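Local coordinates for fibrinogen binding protein (Staphylococcus aureus subsp. aureus Mu50, PDB 3DOA), which probably binds fibrinogen and belongs to the NFACT family, although its function has not been firmly established, at residues R79-K91 with I101-R115. Residues are numbered along the deposited sequence; the frame is centred on the assembly and turned at random.
Sequences RKHLEGGIIESIK and IDIKSKDEIGDTIYR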
loop_
_atom_site.group_PDB
_atom_site.type_symbol
_atom_site.label_atom_id
_atom_site.label_comp_id
_atom_site.label_asym_id
_atom_site.label_seq_id
_atom_site.Cartn_x
_atom_site.Cartn_y
_atom_site.Cartn_z
ATOM N N ARG A 79 6.900 -4.629 20.435
ATOM C CA ARG A 79 8.170 -5.158 20.866
ATOM C C ARG A 79 8.065 -6.545 21.477
ATOM O O ARG A 79 8.843 -7.435 21.129
ATOM C CB ARG A 79 8.744 -4.245 21.900
ATOM C CG ARG A 79 8.909 -2.853 21.384
ATOM C CD ARG A 79 9.338 -1.860 22.451
ATOM N NE ARG A 79 10.116 -0.792 21.835
ATOM C CZ ARG A 79 10.698 0.216 22.467
ATOM N NH1 ARG A 79 10.667 0.361 23.783
ATOM N NH2 ARG A 79 11.347 1.091 21.742
ATOM N N LYS A 80 7.110 -6.716 22.386
ATOM C CA LYS A 80 6.848 -8.003 23.018
ATOM C C LYS A 80 6.792 -9.125 22.017
ATOM O O LYS A 80 7.439 -10.137 22.155
ATOM C CB LYS A 80 5.491 -7.961 23.673
ATOM C CG LYS A 80 5.368 -8.739 24.970
ATOM C CD LYS A 80 3.866 -8.900 25.489
ATOM C CE LYS A 80 3.299 -10.344 25.282
ATOM N NZ LYS A 80 2.757 -10.883 26.575
ATOM N N HIS A 81 6.006 -8.941 20.971
ATOM C CA HIS A 81 5.775 -10.005 20.000
ATOM C C HIS A 81 6.726 -10.025 18.827
ATOM O O HIS A 81 6.846 -11.063 18.175
ATOM C CB HIS A 81 4.388 -9.871 19.434
ATOM C CG HIS A 81 3.301 -10.097 20.424
ATOM N ND1 HIS A 81 2.531 -11.240 20.420
ATOM C CD2 HIS A 81 2.794 -9.298 21.392
ATOM C CE1 HIS A 81 1.617 -11.144 21.372
ATOM N NE2 HIS A 81 1.758 -9.978 21.979
ATOM N N LEU A 82 7.349 -8.898 18.499
ATOM C CA LEU A 82 8.102 -8.807 17.232
ATOM C C LEU A 82 9.581 -8.527 17.406
ATOM O O LEU A 82 10.399 -9.026 16.679
ATOM C CB LEU A 82 7.483 -7.749 16.324
ATOM C CG LEU A 82 5.973 -7.880 16.079
ATOM C CD1 LEU A 82 5.460 -6.779 15.166
ATOM C CD2 LEU A 82 5.608 -9.264 15.532
ATOM N N GLU A 83 9.924 -7.738 18.404
ATOM C CA GLU A 83 11.300 -7.377 18.629
ATOM C C GLU A 83 12.007 -8.683 18.837
ATOM O O GLU A 83 11.585 -9.537 19.654
ATOM C CB GLU A 83 11.412 -6.475 19.844
ATOM C CG GLU A 83 12.592 -5.552 19.815
ATOM C CD GLU A 83 12.458 -4.388 20.848
ATOM O OE1 GLU A 83 11.996 -3.266 20.433
ATOM O OE2 GLU A 83 12.815 -4.595 22.065
ATOM N N GLY A 84 13.049 -8.862 18.053
ATOM C CA GLY A 84 13.752 -10.124 17.997
ATOM C C GLY A 84 13.587 -10.896 16.705
ATOM O O GLY A 84 14.551 -11.488 16.233
ATOM N N GLY A 85 12.374 -10.862 16.144
ATOM C CA GLY A 85 11.935 -11.738 15.050
ATOM C C GLY A 85 12.600 -11.553 13.708
ATOM O O GLY A 85 13.316 -10.573 13.447
ATOM N N ILE A 86 12.388 -12.530 12.853
ATOM C CA ILE A 86 12.834 -12.423 11.509
ATOM C C ILE A 86 11.611 -12.215 10.640
ATOM O O ILE A 86 10.497 -12.703 10.949
ATOM C CB ILE A 86 13.587 -13.691 11.042
ATOM C CG1 ILE A 86 14.738 -13.981 11.979
ATOM C CG2 ILE A 86 14.080 -13.569 9.599
ATOM C CD1 ILE A 86 15.709 -12.913 12.175
ATOM N N ILE A 87 11.851 -11.486 9.548
ATOM C CA ILE A 87 10.796 -11.173 8.580
ATOM C C ILE A 87 10.878 -12.279 7.600
ATOM O O ILE A 87 11.856 -12.472 6.932
ATOM C CB ILE A 87 10.924 -9.759 7.874
ATOM C CG1 ILE A 87 10.556 -8.652 8.866
ATOM C CG2 ILE A 87 9.960 -9.672 6.778
ATOM C CD1 ILE A 87 11.475 -7.439 8.829
ATOM N N GLU A 88 9.824 -13.035 7.577
ATOM C CA GLU A 88 9.755 -14.160 6.683
ATOM C C GLU A 88 9.175 -13.788 5.351
ATOM O O GLU A 88 9.410 -14.494 4.408
ATOM C CB GLU A 88 8.845 -15.253 7.276
ATOM C CG GLU A 88 9.260 -15.726 8.636
ATOM C CD GLU A 88 9.301 -17.212 8.687
ATOM O OE1 GLU A 88 8.200 -17.821 8.520
ATOM O OE2 GLU A 88 10.430 -17.761 8.867
ATOM N N SER A 89 8.327 -12.761 5.330
ATOM C CA SER A 89 7.595 -12.344 4.134
ATOM C C SER A 89 6.948 -10.979 4.322
ATOM O O SER A 89 6.489 -10.635 5.447
ATOM C CB SER A 89 6.545 -13.351 3.712
ATOM O OG SER A 89 5.370 -12.728 3.277
ATOM N N ILE A 90 6.980 -10.205 3.213
ATOM C CA ILE A 90 6.236 -8.963 3.037
ATOM C C ILE A 90 5.547 -9.080 1.713
ATOM O O ILE A 90 6.183 -9.330 0.699
ATOM C CB ILE A 90 7.132 -7.808 2.920
ATOM C CG1 ILE A 90 8.122 -7.765 4.102
ATOM C CG2 ILE A 90 6.289 -6.570 2.874
ATOM C CD1 ILE A 90 9.262 -6.717 3.939
ATOM N N LYS A 91 4.232 -8.921 1.721
ATOM C CA LYS A 91 3.411 -9.241 0.582
ATOM C C LYS A 91 2.137 -8.330 0.596
ATOM O O LYS A 91 1.808 -7.671 1.563
ATOM C CB LYS A 91 3.118 -10.758 0.608
ATOM C CG LYS A 91 1.836 -11.106 1.388
ATOM C CD LYS A 91 1.669 -12.529 2.009
ATOM C CE LYS A 91 2.123 -12.520 3.516
ATOM N NZ LYS A 91 1.137 -13.148 4.551
ATOM N N ILE A 101 3.140 -8.196 6.691
ATOM C CA ILE A 101 4.479 -8.624 7.001
ATOM C C ILE A 101 4.365 -9.750 8.001
ATOM O O ILE A 101 3.719 -9.590 9.040
ATOM C CB ILE A 101 5.315 -7.549 7.668
ATOM C CG1 ILE A 101 5.199 -6.233 6.898
ATOM C CG2 ILE A 101 6.756 -8.039 7.782
ATOM C CD1 ILE A 101 5.490 -5.031 7.746
ATOM N N ASP A 102 5.039 -10.855 7.655
ATOM C CA ASP A 102 5.071 -12.118 8.384
ATOM C C ASP A 102 6.359 -12.219 9.179
ATOM O O ASP A 102 7.470 -12.276 8.631
ATOM C CB ASP A 102 5.004 -13.266 7.387
ATOM C CG ASP A 102 3.570 -13.564 6.901
ATOM O OD1 ASP A 102 2.558 -12.901 7.323
ATOM O OD2 ASP A 102 3.469 -14.505 6.073
ATOM N N ILE A 103 6.219 -12.219 10.494
ATOM C CA ILE A 103 7.385 -12.347 11.384
ATOM C C ILE A 103 7.317 -13.665 12.193
ATOM O O ILE A 103 6.248 -14.108 12.600
ATOM C CB ILE A 103 7.555 -11.110 12.282
ATOM C CG1 ILE A 103 7.745 -9.838 11.408
ATOM C CG2 ILE A 103 8.760 -11.311 13.213
ATOM C CD1 ILE A 103 7.220 -8.528 11.999
ATOM N N LYS A 104 8.472 -14.324 12.321
ATOM C CA LYS A 104 8.641 -15.461 13.226
ATOM C C LYS A 104 9.545 -15.026 14.388
ATOM O O LYS A 104 10.564 -14.436 14.155
ATOM C CB LYS A 104 9.214 -16.636 12.436
ATOM C CG LYS A 104 9.713 -17.805 13.286
ATOM C CD LYS A 104 10.197 -18.939 12.367
ATOM C CE LYS A 104 10.728 -20.146 13.157
ATOM N NZ LYS A 104 10.828 -21.290 12.242
ATOM N N SER A 105 9.158 -15.251 15.620
ATOM C CA SER A 105 9.888 -14.744 16.777
ATOM C C SER A 105 9.801 -15.713 17.952
ATOM O O SER A 105 9.240 -16.815 17.806
ATOM C CB SER A 105 9.354 -13.370 17.188
ATOM O OG SER A 105 8.006 -13.456 17.616
ATOM N N LYS A 106 10.297 -15.351 19.121
ATOM C CA LYS A 106 10.172 -16.115 20.363
ATOM C C LYS A 106 9.323 -15.372 21.358
ATOM O O LYS A 106 9.460 -14.158 21.484
ATOM C CB LYS A 106 11.551 -16.254 21.050
ATOM C CG LYS A 106 12.700 -16.905 20.218
ATOM C CD LYS A 106 12.348 -18.335 19.738
ATOM C CE LYS A 106 13.555 -19.089 19.152
ATOM N NZ LYS A 106 14.807 -18.896 19.948
ATOM N N ASP A 107 8.515 -16.098 22.123
ATOM C CA ASP A 107 7.934 -15.528 23.312
ATOM C C ASP A 107 8.870 -15.491 24.473
ATOM O O ASP A 107 10.049 -15.846 24.382
ATOM C CB ASP A 107 6.652 -16.220 23.739
ATOM C CG ASP A 107 6.841 -17.618 24.220
ATOM O OD1 ASP A 107 7.892 -18.013 24.758
ATOM O OD2 ASP A 107 5.867 -18.353 24.066
ATOM N N GLU A 108 8.319 -15.000 25.569
ATOM C CA GLU A 108 9.009 -14.887 26.858
ATOM C C GLU A 108 9.872 -16.026 27.298
ATOM O O GLU A 108 10.975 -15.800 27.756
ATOM C CB GLU A 108 7.980 -14.866 27.944
ATOM C CG GLU A 108 7.379 -13.585 28.232
ATOM C CD GLU A 108 6.585 -13.799 29.466
ATOM O OE1 GLU A 108 6.052 -14.940 29.600
ATOM O OE2 GLU A 108 6.553 -12.890 30.333
ATOM N N ILE A 109 9.295 -17.227 27.282
ATOM C CA ILE A 109 10.018 -18.447 27.640
ATOM C C ILE A 109 10.664 -19.148 26.456
ATOM O O ILE A 109 10.842 -20.330 26.494
ATOM C CB ILE A 109 9.115 -19.430 28.399
ATOM C CG1 ILE A 109 7.994 -19.976 27.528
ATOM C CG2 ILE A 109 8.509 -18.705 29.498
ATOM C CD1 ILE A 109 7.640 -21.348 27.846
ATOM N N GLY A 110 11.007 -18.409 25.410
ATOM C CA GLY A 110 11.673 -18.961 24.264
ATOM C C GLY A 110 10.851 -19.745 23.271
ATOM O O GLY A 110 11.379 -20.126 22.271
ATOM N N ASP A 111 9.579 -20.025 23.470
ATOM C CA ASP A 111 8.924 -20.876 22.444
ATOM C C ASP A 111 8.629 -20.074 21.211
ATOM O O ASP A 111 8.185 -18.916 21.345
ATOM C CB ASP A 111 7.599 -21.452 22.923
ATOM C CG ASP A 111 7.719 -22.233 24.208
ATOM O OD1 ASP A 111 8.652 -21.980 25.005
ATOM O OD2 ASP A 111 6.849 -23.096 24.411
ATOM N N THR A 112 8.804 -20.665 20.012
ATOM C CA THR A 112 8.611 -19.855 18.738
ATOM C C THR A 112 7.142 -19.424 18.521
ATOM O O THR A 112 6.206 -20.189 18.767
ATOM C CB THR A 112 9.144 -20.506 17.427
ATOM O OG1 THR A 112 8.269 -21.556 17.049
ATOM C CG2 THR A 112 10.588 -21.049 17.572
ATOM N N ILE A 113 6.970 -18.164 18.123
ATOM C CA ILE A 113 5.653 -17.590 17.804
ATOM C C ILE A 113 5.692 -17.026 16.375
ATOM O O ILE A 113 6.721 -16.525 15.894
ATOM C CB ILE A 113 5.180 -16.496 18.832
ATOM C CG1 ILE A 113 6.279 -15.445 19.038
ATOM C CG2 ILE A 113 4.782 -17.145 20.114
ATOM C CD1 ILE A 113 5.905 -14.272 19.874
ATOM N N TYR A 114 4.558 -17.160 15.712
ATOM C CA TYR A 114 4.373 -16.721 14.357
ATOM C C TYR A 114 3.336 -15.574 14.399
ATOM O O TYR A 114 2.204 -15.748 14.840
ATOM C CB TYR A 114 3.866 -17.894 13.513
ATOM C CG TYR A 114 4.948 -18.887 13.097
ATOM C CD1 TYR A 114 5.009 -20.149 13.660
ATOM C CD2 TYR A 114 5.912 -18.560 12.131
ATOM C CE1 TYR A 114 5.983 -21.061 13.257
ATOM C CE2 TYR A 114 6.875 -19.425 11.734
ATOM C CZ TYR A 114 6.914 -20.694 12.290
ATOM O OH TYR A 114 7.898 -21.611 11.931
ATOM N N ARG A 115 3.765 -14.397 13.943
ATOM C CA ARG A 115 2.974 -13.142 13.887
ATOM C C ARG A 115 2.874 -12.528 12.467
ATOM O O ARG A 115 3.798 -12.701 11.657
ATOM C CB ARG A 115 3.642 -12.132 14.776
ATOM C CG ARG A 115 3.811 -12.619 16.164
ATOM C CD ARG A 115 2.482 -12.863 16.806
ATOM N NE ARG A 115 2.535 -13.262 18.224
ATOM C CZ ARG A 115 2.080 -14.422 18.670
ATOM N NH1 ARG A 115 1.572 -15.353 17.834
ATOM N NH2 ARG A 115 2.155 -14.656 19.963
HETATM O O HOH W 1 11.256 -12.205 21.595
#
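Arg-115 reaches from strand 112-120 to the end of helix 73-82, where it meets Leu-82 and His-81. Its CB packs 3.6 Å from Leu-82 CD2, and its CG touches the same methyl. The chain then bends at chi2 (-63°), and CD passes near His-81 ND1. NE donates a hydrogen bond to His-81 ND1 at 3.0 Å. The donor lies in the imidazole plane, at the ring edge, while the guanidinium is turned 49° from the ring. Arg-115 NH1 bonds back to Tyr-114 O, and Ile-113 CB sits over one guanidinium face. These contacts probably limit rotation of the arginine end. Ser-105 OG adds a second tie to the helix end by donating to His-81 O at 2.7 Å.

Beyond the type II turn from Leu-82 to Gly-85, strand 86-91 pairs antiparallel with 101-106. Ile-86 and Lys-104 exchange two backbone hydrogen bonds. Glu-88 N donates to Asp-102 O at 2.7 Å, and Ser-89 N reaches the same oxygen weakly. Lys-91 NZ forms a salt bridge with the Asp-102 carboxylate, with weak hydrogen bonds to both oxygens; OD1 also bonds to Thr-116 OG1. On the sheet face that carries Ile-87, Ile-101 and Ile-103, Ile-87 CG2 packs 3.7 Å from Ile-101 CG2, and Ile-103 CD1 meets Leu-82. With Glu-88 and Ser-89 both facing Asp-102, the arrangement is a classic beta bulge in the antiparallel hairpin of strands 86-92 and 98-106.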